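Local coordinates for protein UDP-N-acetylglucosamine 2-epimerase (Listeria monocytogenes, PDB 3OT5) that probably catalyses the interconversion of UDP-N-acetylglucosamine and UDP-N-acetylmannosamine by inverting the configuration of the sugar at C2, at residues 75-79 with 204-208; 122-128 with 162-166; 199-205 with 314-319; 242-246 with 273-278; 334-340 with 371-375. All blocks are in the same frame, centred on the assembly; numbering follows the deposited sequence. Where two conformers were deposited one is given.

Interaction 1: residues 75-79 with 204-208; sequences LEIFD and ALKTT
The methyl group of T207 sits over the aromatic face of F78, a CH-pi contact in which CG2 of T207 lies 3.9 Å from the centroid of the F78 ring and 10° off its normal. T207 points this methyl away from its own backbone N, with OG1 beside that N (chi1 -56°), a rotation that carries the methyl over the centre of the F78 ring. T207 CB lies over the same ring, 3.6 Å from F78 CE1. The same methyl also touches I77, whose branch CG2 comes within 3.7 Å of T207 CG2 as the two side chains slide past each other in opposite directions. At the far end of the ring, F78 CZ reaches A204 CB at 4.0 Å, and CG2 of T208 lies beside F78 CE2. The T208 hydroxyl serves another partner, H296.

Behind F78 the chain turns sharply: D79, with positive phi, is the C-prime residue of a Schellman motif ending helix 72-77, directly after F78. The ring also packs on A44 and L48 of helix 37-51, which A204 and T207 touch as well, while I77 meets I293 of helix 292-301. Helix 72-77 thus packs on helix 200-208, with helix 37-51 touching both.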
# COMPACT_ATOMS: atom_id res chain seq x y z
N LEU A 75 -13.99 5.79 2.38
CA LEU A 75 -14.98 5.94 1.32
C LEU A 75 -15.48 7.38 1.24
O LEU A 75 -15.79 7.87 0.15
CB LEU A 75 -16.15 4.97 1.52
CG LEU A 75 -15.79 3.49 1.43
CD1 LEU A 75 -17.00 2.63 1.69
CD2 LEU A 75 -15.18 3.16 0.08
N GLU A 76 -15.56 8.05 2.38
CA GLU A 76 -16.00 9.44 2.42
C GLU A 76 -14.96 10.33 1.73
O GLU A 76 -15.32 11.27 1.02
CB GLU A 76 -16.23 9.88 3.86
CG GLU A 76 -16.86 11.26 4.00
CD GLU A 76 -17.13 11.63 5.43
OE1 GLU A 76 -16.65 10.91 6.34
OE2 GLU A 76 -17.82 12.65 5.66
N ILE A 77 -13.68 10.03 1.92
CA ILE A 77 -12.61 10.80 1.29
C ILE A 77 -12.68 10.70 -0.24
O ILE A 77 -12.56 11.70 -0.94
CB ILE A 77 -11.23 10.32 1.76
CG1 ILE A 77 -11.10 10.57 3.26
CG2 ILE A 77 -10.13 11.06 1.03
CD1 ILE A 77 -10.77 11.98 3.60
N PHE A 78 -12.90 9.48 -0.73
CA PHE A 78 -13.01 9.23 -2.17
C PHE A 78 -14.44 9.45 -2.68
O PHE A 78 -14.71 9.28 -3.87
CB PHE A 78 -12.54 7.80 -2.49
CG PHE A 78 -11.05 7.61 -2.34
CD1 PHE A 78 -10.22 7.61 -3.45
CD2 PHE A 78 -10.48 7.44 -1.09
CE1 PHE A 78 -8.85 7.43 -3.33
CE2 PHE A 78 -9.10 7.26 -0.95
CZ PHE A 78 -8.29 7.26 -2.07
N ASP A 79 -15.35 9.83 -1.79
CA ASP A 79 -16.75 10.05 -2.13
C ASP A 79 -17.28 8.83 -2.88
O ASP A 79 -17.69 8.91 -4.04
CB ASP A 79 -16.91 11.33 -2.97
CG ASP A 79 -18.36 11.74 -3.14
OD1 ASP A 79 -19.25 10.99 -2.69
OD2 ASP A 79 -18.60 12.82 -3.72
N ALA A 204 -3.82 6.51 -4.89
CA ALA A 204 -4.56 6.97 -3.71
C ALA A 204 -4.04 8.29 -3.14
O ALA A 204 -4.81 9.10 -2.64
CB ALA A 204 -4.54 5.91 -2.64
N LEU A 205 -2.74 8.51 -3.21
CA LEU A 205 -2.12 9.73 -2.69
C LEU A 205 -2.70 11.00 -3.33
O LEU A 205 -2.75 12.06 -2.70
CB LEU A 205 -0.60 9.69 -2.90
CG LEU A 205 0.16 8.53 -2.23
CD1 LEU A 205 1.64 8.47 -2.68
CD2 LEU A 205 0.07 8.60 -0.71
N LYS A 206 -3.17 10.90 -4.57
CA LYS A 206 -3.73 12.07 -5.23
C LYS A 206 -4.98 12.53 -4.48
O LYS A 206 -5.31 13.71 -4.49
CB LYS A 206 -4.04 11.78 -6.71
CG LYS A 206 -2.82 11.42 -7.56
CD LYS A 206 -3.17 11.16 -9.03
CE LYS A 206 -4.11 9.96 -9.19
NZ LYS A 206 -4.39 9.64 -10.61
N THR A 207 -5.64 11.61 -3.79
CA THR A 207 -6.85 11.96 -3.05
C THR A 207 -6.66 12.10 -1.54
O THR A 207 -7.27 12.94 -0.91
CB THR A 207 -7.96 10.90 -3.28
OG1 THR A 207 -8.22 10.75 -4.67
CG2 THR A 207 -9.25 11.30 -2.56
N THR A 208 -5.82 11.25 -0.95
CA THR A 208 -5.61 11.29 0.51
C THR A 208 -4.79 12.49 0.97
O THR A 208 -4.98 13.01 2.07
CB THR A 208 -4.92 10.01 0.98
OG1 THR A 208 -3.67 9.89 0.32
CG2 THR A 208 -5.77 8.78 0.66

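Interaction 2: residues 122-128 with 162-166; sequences GDTTTSF and NRQLT
The side-chain amide of N162 donates through ND2 to the carbonyl oxygen of D123, 2.8 Å from ND2 to O. The acceptor lies nearly in the amide plane, and the N-H points at it at 149°. At the other end of the N162 amide, OD1 accepts from a bound water (2.7 Å) that also bonds T125 OG1. With both ends engaged, the rotation of the amide is probably well fixed, and its plane lies nearly parallel to the F128 ring, only 15° away.

D123 faces R163 as well, the two side chains running side by side in the same direction. R163 NH1 reaches D123 OD2 at 3.0 Å in a salt bridge whose hydrogen bond is weak; its NE is paired more strongly with E160.

These contacts lie where strand 117-121 of the Rossmann-like sheet gives way to helix 125-136. G122 makes the turn with positive phi, and T124 is the N-cap, its OG1 accepting weakly from S127 N and bonding E39. A second water ties the turn to helix 159-169, donating to G122 O and bonding T166 OG1 at 2.8 Å.

Farther along, F128 turns one face of its ring to L165 (chi1 156°, CG opposite the backbone N). The L165 methyl CD1 lies over that face, 3.9 Å from the F128 centroid, whereas T166 OG1 sits near the plane of the ring at its edge.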
# COMPACT_ATOMS: atom_id res chain seq x y z
N GLY A 122 -5.24 -8.01 -4.08
CA GLY A 122 -4.18 -8.65 -3.35
C GLY A 122 -4.32 -10.06 -2.82
O GLY A 122 -4.78 -10.98 -3.51
N ASP A 123 -4.00 -10.21 -1.54
CA ASP A 123 -3.93 -11.51 -0.92
C ASP A 123 -4.78 -11.80 0.31
O ASP A 123 -4.51 -12.76 1.04
CB ASP A 123 -2.46 -11.69 -0.59
CG ASP A 123 -1.92 -10.51 0.18
OD1 ASP A 123 -2.69 -9.88 0.95
OD2 ASP A 123 -0.71 -10.22 0.03
N THR A 124 -5.79 -10.99 0.56
CA THR A 124 -6.64 -11.25 1.70
C THR A 124 -7.52 -12.45 1.45
O THR A 124 -7.77 -12.85 0.32
CB THR A 124 -7.53 -10.05 2.03
OG1 THR A 124 -8.27 -9.67 0.85
CG2 THR A 124 -6.68 -8.89 2.52
N THR A 125 -8.04 -13.00 2.53
CA THR A 125 -8.93 -14.14 2.44
C THR A 125 -10.23 -13.76 1.76
O THR A 125 -10.81 -14.57 1.03
CB THR A 125 -9.16 -14.69 3.81
OG1 THR A 125 -7.92 -15.22 4.24
CG2 THR A 125 -10.25 -15.81 3.82
N THR A 126 -10.67 -12.53 1.98
CA THR A 126 -11.89 -12.02 1.36
C THR A 126 -11.74 -12.01 -0.15
O THR A 126 -12.63 -12.44 -0.86
CB THR A 126 -12.22 -10.61 1.90
OG1 THR A 126 -11.06 -9.78 1.79
CG2 THR A 126 -12.63 -10.69 3.35
N SER A 127 -10.59 -11.57 -0.65
CA SER A 127 -10.35 -11.54 -2.09
C SER A 127 -10.35 -12.91 -2.74
O SER A 127 -10.88 -13.09 -3.84
CB SER A 127 -9.03 -10.85 -2.39
OG SER A 127 -9.15 -9.49 -2.10
N PHE A 128 -9.73 -13.87 -2.07
CA PHE A 128 -9.69 -15.22 -2.59
C PHE A 128 -11.09 -15.79 -2.63
O PHE A 128 -11.50 -16.35 -3.64
CB PHE A 128 -8.79 -16.09 -1.74
CG PHE A 128 -9.13 -17.56 -1.83
CD1 PHE A 128 -8.96 -18.26 -3.01
CD2 PHE A 128 -9.62 -18.23 -0.71
CE1 PHE A 128 -9.26 -19.59 -3.08
CE2 PHE A 128 -9.90 -19.57 -0.78
CZ PHE A 128 -9.73 -20.25 -1.97
N ASN A 162 -3.30 -17.32 -0.66
CA ASN A 162 -4.40 -16.55 -1.19
C ASN A 162 -4.07 -16.01 -2.57
O ASN A 162 -4.81 -16.26 -3.52
CB ASN A 162 -4.80 -15.40 -0.27
CG ASN A 162 -5.60 -15.88 0.93
OD1 ASN A 162 -6.15 -16.97 0.88
ND2 ASN A 162 -5.67 -15.08 2.01
N ARG A 163 -2.95 -15.33 -2.69
CA ARG A 163 -2.59 -14.74 -3.98
C ARG A 163 -2.26 -15.78 -5.04
O ARG A 163 -2.40 -15.50 -6.25
CB ARG A 163 -1.48 -13.71 -3.80
CG ARG A 163 -0.19 -14.22 -3.23
CD ARG A 163 0.52 -13.05 -2.59
NE ARG A 163 1.72 -13.44 -1.88
CZ ARG A 163 2.37 -12.63 -1.04
NH1 ARG A 163 1.89 -11.42 -0.79
NH2 ARG A 163 3.47 -13.05 -0.43
N GLN A 164 -1.82 -16.97 -4.62
CA GLN A 164 -1.55 -18.00 -5.60
C GLN A 164 -2.87 -18.58 -6.10
O GLN A 164 -3.04 -18.78 -7.29
CB GLN A 164 -0.65 -19.10 -5.08
CG GLN A 164 0.81 -18.73 -4.94
CD GLN A 164 1.66 -19.94 -4.58
OE1 GLN A 164 1.40 -21.04 -5.05
NE2 GLN A 164 2.71 -19.74 -3.78
N LEU A 165 -3.82 -18.82 -5.19
CA LEU A 165 -5.12 -19.38 -5.57
C LEU A 165 -5.86 -18.37 -6.44
O LEU A 165 -6.40 -18.72 -7.49
CB LEU A 165 -5.96 -19.76 -4.35
CG LEU A 165 -5.38 -20.92 -3.51
CD1 LEU A 165 -6.19 -21.11 -2.27
CD2 LEU A 165 -5.36 -22.21 -4.32
N THR A 166 -5.90 -17.13 -5.98
CA THR A 166 -6.54 -16.07 -6.75
C THR A 166 -5.89 -16.01 -8.12
O THR A 166 -6.58 -15.85 -9.13
CB THR A 166 -6.43 -14.72 -6.04
OG1 THR A 166 -7.21 -14.76 -4.84
CG2 THR A 166 -6.94 -13.60 -6.94
O HOH W 1 -6.35 -13.14 -2.76
O HOH W 2 -7.68 -17.64 2.94

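Interaction 3: residues 199-205 with 314-319; sequences NTAIDAL and EEAPGM
L205 reaches across from helix 200-208 with one branch: its CD1 touches the carbonyl oxygen of E315 at 3.4 Å and meets the terminal methyl CE of M319 at 4.1 Å. M319 bends at chi2 and chi3 to bring that methyl round, and the two side chains pass at a slant. G318, lacking a side chain, lets the backbone come near L205 and I202 here.

One turn back, I202 extends its long branch, CD1 resting 3.4 Å from E314 O. A201 meets the end of E315, its CB 3.6 Å from OE1, while the other carboxylate oxygen of E315 bonds H296.

N199 and E314 cross at about a right angle, amide and carboxylate planes 80° apart. N199 ND2 is modelled 2.5 Å from E314 OE2, doubtful in detail because the distance is very short and N199 has two conformers. In the conformer given, N199 sits at the N-cap of helix 200-208 and accepts from A201 N. E314 has a second partner, R332, bound through OE1.

Helix 200-208 thus lies between helix 37-51, which A201 and A204 touch, and the 316-319 chain after helix 310-315, where A316 and P317 touch V323 of strand 323-325 in the six-stranded sheet; helix 292-301 flanks L205 and M319.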
# COMPACT_ATOMS: atom_id res chain seq x y z
N ASN A 199 1.30 0.22 -8.71
CA ASN A 199 0.51 0.04 -7.50
C ASN A 199 -0.56 1.13 -7.32
O ASN A 199 -0.23 2.31 -7.30
CB ASN A 199 1.46 0.07 -6.30
CG ASN A 199 0.75 -0.04 -4.97
OD1 ASN A 199 -0.48 -0.04 -4.90
ND2 ASN A 199 1.53 -0.12 -3.90
N THR A 200 -1.84 0.74 -7.19
CA THR A 200 -2.91 1.75 -6.99
C THR A 200 -2.76 2.59 -5.70
O THR A 200 -3.34 3.68 -5.60
CB THR A 200 -4.32 1.13 -7.04
OG1 THR A 200 -4.44 0.08 -6.08
CG2 THR A 200 -4.62 0.57 -8.45
N ALA A 201 -1.98 2.11 -4.74
CA ALA A 201 -1.75 2.83 -3.48
C ALA A 201 -1.15 4.20 -3.76
O ALA A 201 -1.43 5.16 -3.04
CB ALA A 201 -0.82 2.03 -2.56
N ILE A 202 -0.35 4.29 -4.81
CA ILE A 202 0.25 5.55 -5.19
C ILE A 202 -0.85 6.44 -5.78
O ILE A 202 -0.88 7.63 -5.47
CB ILE A 202 1.42 5.31 -6.16
CG1 ILE A 202 2.48 4.43 -5.46
CG2 ILE A 202 2.02 6.63 -6.60
CD1 ILE A 202 3.59 3.92 -6.36
N ASP A 203 -1.77 5.87 -6.57
CA ASP A 203 -2.88 6.67 -7.12
C ASP A 203 -3.67 7.28 -5.96
O ASP A 203 -4.15 8.41 -6.03
CB ASP A 203 -3.89 5.85 -7.97
CG ASP A 203 -3.27 5.13 -9.16
OD1 ASP A 203 -4.00 4.93 -10.16
OD2 ASP A 203 -2.07 4.77 -9.13
N ALA A 204 -3.82 6.51 -4.89
CA ALA A 204 -4.56 6.97 -3.71
C ALA A 204 -4.04 8.29 -3.14
O ALA A 204 -4.81 9.10 -2.64
CB ALA A 204 -4.54 5.91 -2.64
N LEU A 205 -2.74 8.51 -3.21
CA LEU A 205 -2.12 9.73 -2.69
C LEU A 205 -2.70 11.00 -3.33
O LEU A 205 -2.75 12.06 -2.70
CB LEU A 205 -0.60 9.69 -2.90
CG LEU A 205 0.16 8.53 -2.23
CD1 LEU A 205 1.64 8.47 -2.68
CD2 LEU A 205 0.07 8.60 -0.71
N GLU A 314 6.64 2.09 -0.88
CA GLU A 314 6.09 2.30 -2.20
C GLU A 314 5.40 3.64 -2.35
O GLU A 314 5.37 4.19 -3.44
CB GLU A 314 5.12 1.18 -2.54
CG GLU A 314 5.78 -0.18 -2.47
CD GLU A 314 4.87 -1.31 -2.87
OE1 GLU A 314 5.21 -2.47 -2.54
OE2 GLU A 314 3.82 -1.05 -3.52
N GLU A 315 4.87 4.15 -1.24
CA GLU A 315 4.13 5.41 -1.20
C GLU A 315 4.99 6.64 -1.01
O GLU A 315 4.80 7.64 -1.69
CB GLU A 315 3.07 5.35 -0.10
CG GLU A 315 2.00 4.31 -0.39
CD GLU A 315 1.09 4.02 0.80
OE1 GLU A 315 0.35 3.03 0.73
OE2 GLU A 315 1.12 4.74 1.82
N ALA A 316 5.96 6.56 -0.11
CA ALA A 316 6.84 7.69 0.18
C ALA A 316 7.55 8.23 -1.06
O ALA A 316 7.60 9.45 -1.26
CB ALA A 316 7.85 7.32 1.25
N PRO A 317 8.10 7.34 -1.90
CA PRO A 317 8.75 7.80 -3.12
C PRO A 317 7.74 8.43 -4.08
O PRO A 317 8.12 9.18 -4.98
CB PRO A 317 9.37 6.54 -3.69
CG PRO A 317 9.57 5.68 -2.52
CD PRO A 317 8.38 5.91 -1.67
N GLY A 318 6.46 8.11 -3.89
CA GLY A 318 5.38 8.70 -4.68
C GLY A 318 5.29 10.19 -4.33
O GLY A 318 4.82 11.00 -5.12
N MET A 319 5.73 10.53 -3.11
CA MET A 319 5.76 11.91 -2.63
C MET A 319 7.16 12.49 -2.88
O MET A 319 7.39 13.67 -2.64
CB MET A 319 5.52 11.96 -1.12
CG MET A 319 4.22 11.28 -0.62
SD MET A 319 2.74 12.24 -0.89
CE MET A 319 2.78 12.41 -2.66

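Interaction 4: residues 242-246 with 273-278; sequences QGMFE and KAMAIL
The ring of F245 is a knob in a hole formed by K273, A274, I277 and L278, the main interlock between two helices of a Rossmann-like domain. Helices 240-254 and 268-278 follow neighbouring strands of the parallel six-stranded sheet, 225-229 and 258-263, and run the same way; the axes of segments 242-246 and 273-278 approach to 9.5 Å and cross at -33°.

The walls of the hole differ in character. The backbone of A274 lies over one face of the F245 ring, offset toward the rim, and its methyl CB approaches F245 CZ at 4.1 Å. K273 comes to the edge of the ring: its CB is near the ring plane, 3.9 Å from CE2 of F245, while the rest of the chain leads on to the polar end. L278 pushes its CD1 against F245 CD1 at 3.5 Å, the two side chains crossing at about a right angle. Beyond the hole the F245 ring meets Y262 edge-to-face.

I277 packs in the other direction. Its CG2 points opposite the backbone N (chi1 -59° for CG1) and lies 3.9 Å from F245 CB. Its CD1 runs over the aliphatic parts of Q242 and E246, so that these polar residues offer their methylenes to the contact. E246 OE2 pairs with K348 and OE1 accepts weakly from Q242 NE2, while E246 CG lies 3.6 Å from I277 CD1.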
# COMPACT_ATOMS: atom_id res chain seq x y z
N GLN A 242 15.66 -0.02 21.01
CA GLN A 242 16.44 0.92 21.82
C GLN A 242 17.54 1.59 21.00
O GLN A 242 17.67 2.81 21.03
CB GLN A 242 17.03 0.22 23.05
CG GLN A 242 17.91 1.13 23.90
CD GLN A 242 18.31 0.49 25.20
OE1 GLN A 242 17.64 -0.42 25.68
NE2 GLN A 242 19.40 0.97 25.79
N GLY A 243 18.33 0.80 20.28
CA GLY A 243 19.40 1.35 19.46
C GLY A 243 18.85 2.32 18.42
O GLY A 243 19.46 3.36 18.14
N MET A 244 17.70 1.98 17.85
CA MET A 244 17.09 2.83 16.83
C MET A 244 16.61 4.19 17.39
O MET A 244 16.84 5.21 16.75
CB MET A 244 15.96 2.09 16.09
CG MET A 244 16.48 0.84 15.38
SD MET A 244 15.32 0.02 14.30
CE MET A 244 13.92 -0.26 15.39
N PHE A 245 15.97 4.20 18.56
CA PHE A 245 15.52 5.48 19.15
C PHE A 245 16.74 6.33 19.50
O PHE A 245 16.76 7.54 19.25
CB PHE A 245 14.64 5.32 20.39
CG PHE A 245 13.34 4.60 20.16
CD1 PHE A 245 12.53 4.93 19.09
CD2 PHE A 245 12.86 3.70 21.10
CE1 PHE A 245 11.30 4.28 18.89
CE2 PHE A 245 11.64 3.06 20.92
CZ PHE A 245 10.86 3.35 19.81
N GLU A 246 17.74 5.70 20.10
CA GLU A 246 18.97 6.40 20.46
C GLU A 246 19.58 7.02 19.22
O GLU A 246 20.12 8.11 19.28
CB GLU A 246 19.95 5.47 21.16
CG GLU A 246 19.50 5.01 22.55
CD GLU A 246 20.46 4.04 23.22
OE1 GLU A 246 20.44 3.94 24.47
OE2 GLU A 246 21.25 3.39 22.51
N LYS A 273 10.31 2.88 26.14
CA LYS A 273 11.64 3.13 25.59
C LYS A 273 11.66 4.44 24.83
O LYS A 273 12.64 5.17 24.86
CB LYS A 273 12.09 1.99 24.66
CG LYS A 273 12.32 0.63 25.35
CD LYS A 273 12.66 -0.46 24.33
CE LYS A 273 12.73 -1.85 24.98
NZ LYS A 273 13.76 -1.95 26.03
N ALA A 274 10.55 4.73 24.14
CA ALA A 274 10.42 5.96 23.37
C ALA A 274 10.38 7.18 24.27
O ALA A 274 11.02 8.18 23.98
CB ALA A 274 9.16 5.89 22.50
N MET A 275 9.60 7.12 25.35
CA MET A 275 9.51 8.23 26.30
C MET A 275 10.85 8.46 26.98
O MET A 275 11.29 9.60 27.13
CB MET A 275 8.46 7.93 27.39
CG MET A 275 7.02 7.90 26.89
SD MET A 275 6.48 9.51 26.28
CE MET A 275 6.50 10.50 27.77
N ALA A 276 11.49 7.37 27.38
CA ALA A 276 12.77 7.42 28.06
C ALA A 276 13.86 8.05 27.21
O ALA A 276 14.62 8.89 27.69
CB ALA A 276 13.19 6.02 28.49
N ILE A 277 13.92 7.67 25.94
CA ILE A 277 14.96 8.16 25.05
C ILE A 277 14.58 9.38 24.22
O ILE A 277 15.40 10.27 24.02
CB ILE A 277 15.39 7.05 24.07
CG1 ILE A 277 15.91 5.84 24.85
CG2 ILE A 277 16.44 7.57 23.08
CD1 ILE A 277 16.27 4.67 23.99
N LEU A 278 13.35 9.41 23.74
CA LEU A 278 12.91 10.50 22.88
C LEU A 278 12.06 11.55 23.57
O LEU A 278 11.72 12.56 22.96
CB LEU A 278 12.12 9.92 21.71
CG LEU A 278 12.89 8.89 20.88
CD1 LEU A 278 11.96 8.27 19.85
CD2 LEU A 278 14.11 9.53 20.22

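Interaction 5: residues 334-340 with 371-375; sequences EGIEAGT and AANPY
The hydroxyl of Y375 is gripped twice by the start of helix 333-338. The backbone N of G335 donates to Y375 OH at 3.0 Å, with a straight N-H (163°), and Y375 OH in turn donates to E334 OE1 at 2.9 Å. Both bonds carry some doubt, because the hydroxyl is modelled too close to another atom. E334 folds back at chi2 (77°) to bring its carboxylate round, and the carboxylate plane stands 69° from the ring, the two side chains crossing at about a right angle. G335, having no side chain, lets the tyrosine ring lie close: Y375 CE2 is 3.5 Å from G335 N.

A water joins the other end of the contact, accepting from T340 OG1 at 2.7 Å and donating to N373 OD1. That oxygen also accepts from Y375 N, the bond of an Asx turn, and N373 ND2 is held by E314 O.

Packing fills the space between these polar points. The P374 ring lies on the first turn of the helix, its CG 3.7 Å from E334 CB, and P374 CD meets A338 CB at 3.8 Å. T340 OG1 approaches P374 CD at 4.0 Å. Past the positive-phi G339, T340 CG2 rests on the carbonyls of A371 and A372, and A371 CB touches A338 O.

Since first-turn amides have no partner within the helix, Y375 OH, if placed correctly, probably supplies an acceptor for G335 N and donates to the E334 carboxylate; the ordered water completes the link between T340 and the loop after helix 362-370.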
# COMPACT_ATOMS: atom_id res chain seq x y z
N GLU A 334 13.12 -3.68 -5.91
CA GLU A 334 12.99 -2.65 -6.96
C GLU A 334 13.37 -1.27 -6.41
O GLU A 334 14.21 -0.55 -6.99
CB GLU A 334 11.58 -2.58 -7.56
CG GLU A 334 11.04 -3.86 -8.25
CD GLU A 334 10.55 -4.94 -7.29
OE1 GLU A 334 10.58 -4.75 -6.05
OE2 GLU A 334 10.13 -6.00 -7.78
N GLY A 335 12.74 -0.90 -5.30
CA GLY A 335 13.00 0.38 -4.66
C GLY A 335 14.48 0.61 -4.41
O GLY A 335 14.99 1.72 -4.58
N ILE A 336 15.17 -0.45 -3.99
CA ILE A 336 16.60 -0.36 -3.71
C ILE A 336 17.39 -0.13 -4.99
O ILE A 336 18.25 0.74 -5.05
CB ILE A 336 17.12 -1.62 -2.99
CG1 ILE A 336 16.46 -1.72 -1.60
CG2 ILE A 336 18.65 -1.56 -2.82
CD1 ILE A 336 16.89 -2.93 -0.81
N GLU A 337 17.07 -0.92 -6.01
CA GLU A 337 17.73 -0.82 -7.31
C GLU A 337 17.44 0.53 -7.98
O GLU A 337 18.30 1.08 -8.67
CB GLU A 337 17.31 -1.99 -8.20
CG GLU A 337 17.78 -3.35 -7.66
CD GLU A 337 17.24 -4.54 -8.43
OE1 GLU A 337 16.22 -4.41 -9.14
OE2 GLU A 337 17.84 -5.64 -8.30
N ALA A 338 16.24 1.06 -7.76
CA ALA A 338 15.86 2.35 -8.34
C ALA A 338 16.53 3.51 -7.62
O ALA A 338 16.87 4.51 -8.24
CB ALA A 338 14.35 2.53 -8.32
N GLY A 339 16.75 3.36 -6.32
CA GLY A 339 17.39 4.41 -5.54
C GLY A 339 16.43 5.23 -4.71
O GLY A 339 16.83 6.18 -4.04
N THR A 340 15.14 4.87 -4.76
CA THR A 340 14.12 5.56 -3.98
C THR A 340 14.17 5.13 -2.52
O THR A 340 13.65 5.84 -1.65
CB THR A 340 12.71 5.23 -4.50
OG1 THR A 340 12.49 3.82 -4.39
CG2 THR A 340 12.55 5.67 -5.95
N ALA A 371 14.52 10.03 -8.05
CA ALA A 371 14.59 8.67 -8.60
C ALA A 371 13.18 8.17 -8.91
O ALA A 371 12.25 8.39 -8.12
CB ALA A 371 15.27 7.73 -7.62
N ALA A 372 13.03 7.52 -10.07
CA ALA A 372 11.73 7.01 -10.52
C ALA A 372 11.17 5.92 -9.61
O ALA A 372 11.81 4.90 -9.37
CB ALA A 372 11.83 6.49 -11.97
N ASN A 373 9.95 6.13 -9.12
CA ASN A 373 9.33 5.14 -8.24
C ASN A 373 9.00 3.91 -9.06
O ASN A 373 8.14 3.96 -9.95
CB ASN A 373 8.06 5.70 -7.59
CG ASN A 373 7.49 4.78 -6.51
OD1 ASN A 373 8.07 3.73 -6.19
ND2 ASN A 373 6.36 5.18 -5.95
N PRO A 374 9.67 2.79 -8.77
CA PRO A 374 9.41 1.58 -9.55
C PRO A 374 8.08 0.92 -9.25
O PRO A 374 7.68 0.02 -9.97
CB PRO A 374 10.55 0.65 -9.12
CG PRO A 374 10.85 1.06 -7.75
CD PRO A 374 10.64 2.54 -7.69
N TYR A 375 7.40 1.37 -8.21
CA TYR A 375 6.12 0.75 -7.82
C TYR A 375 4.89 1.44 -8.40
O TYR A 375 3.76 0.99 -8.17
CB TYR A 375 6.04 0.66 -6.30
CG TYR A 375 7.18 -0.14 -5.74
CD1 TYR A 375 7.19 -1.53 -5.86
CD2 TYR A 375 8.26 0.47 -5.13
CE1 TYR A 375 8.24 -2.27 -5.38
CE2 TYR A 375 9.33 -0.27 -4.64
CZ TYR A 375 9.31 -1.64 -4.77
OH TYR A 375 10.35 -2.41 -4.30
O HOH W 3 9.90 3.03 -4.18

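Overall arrangement
Interaction 3 joins the two Rossmann-like halves, and interactions 1 and 5 flank it, one on the side of each half; interactions 2 and 4 lie within one half each. Interaction 3 shares A204 and L205 with interaction 1, and their centres are about 12 Å apart. It also meets interaction 5, likewise about 12 Å between centres: E314 O and N373 ND2 lie 2.9 Å apart, a probable hydrogen bond. Interaction 2 is about 22 Å from interaction 3, and interaction 4 about 29 Å, centre to centre. In this family the active site lies in the interdomain cleft, to which interaction 3 is probably adjacent; a bound triethylene glycol, probably from crystallisation, lies about 3 Å from the M319 side chain.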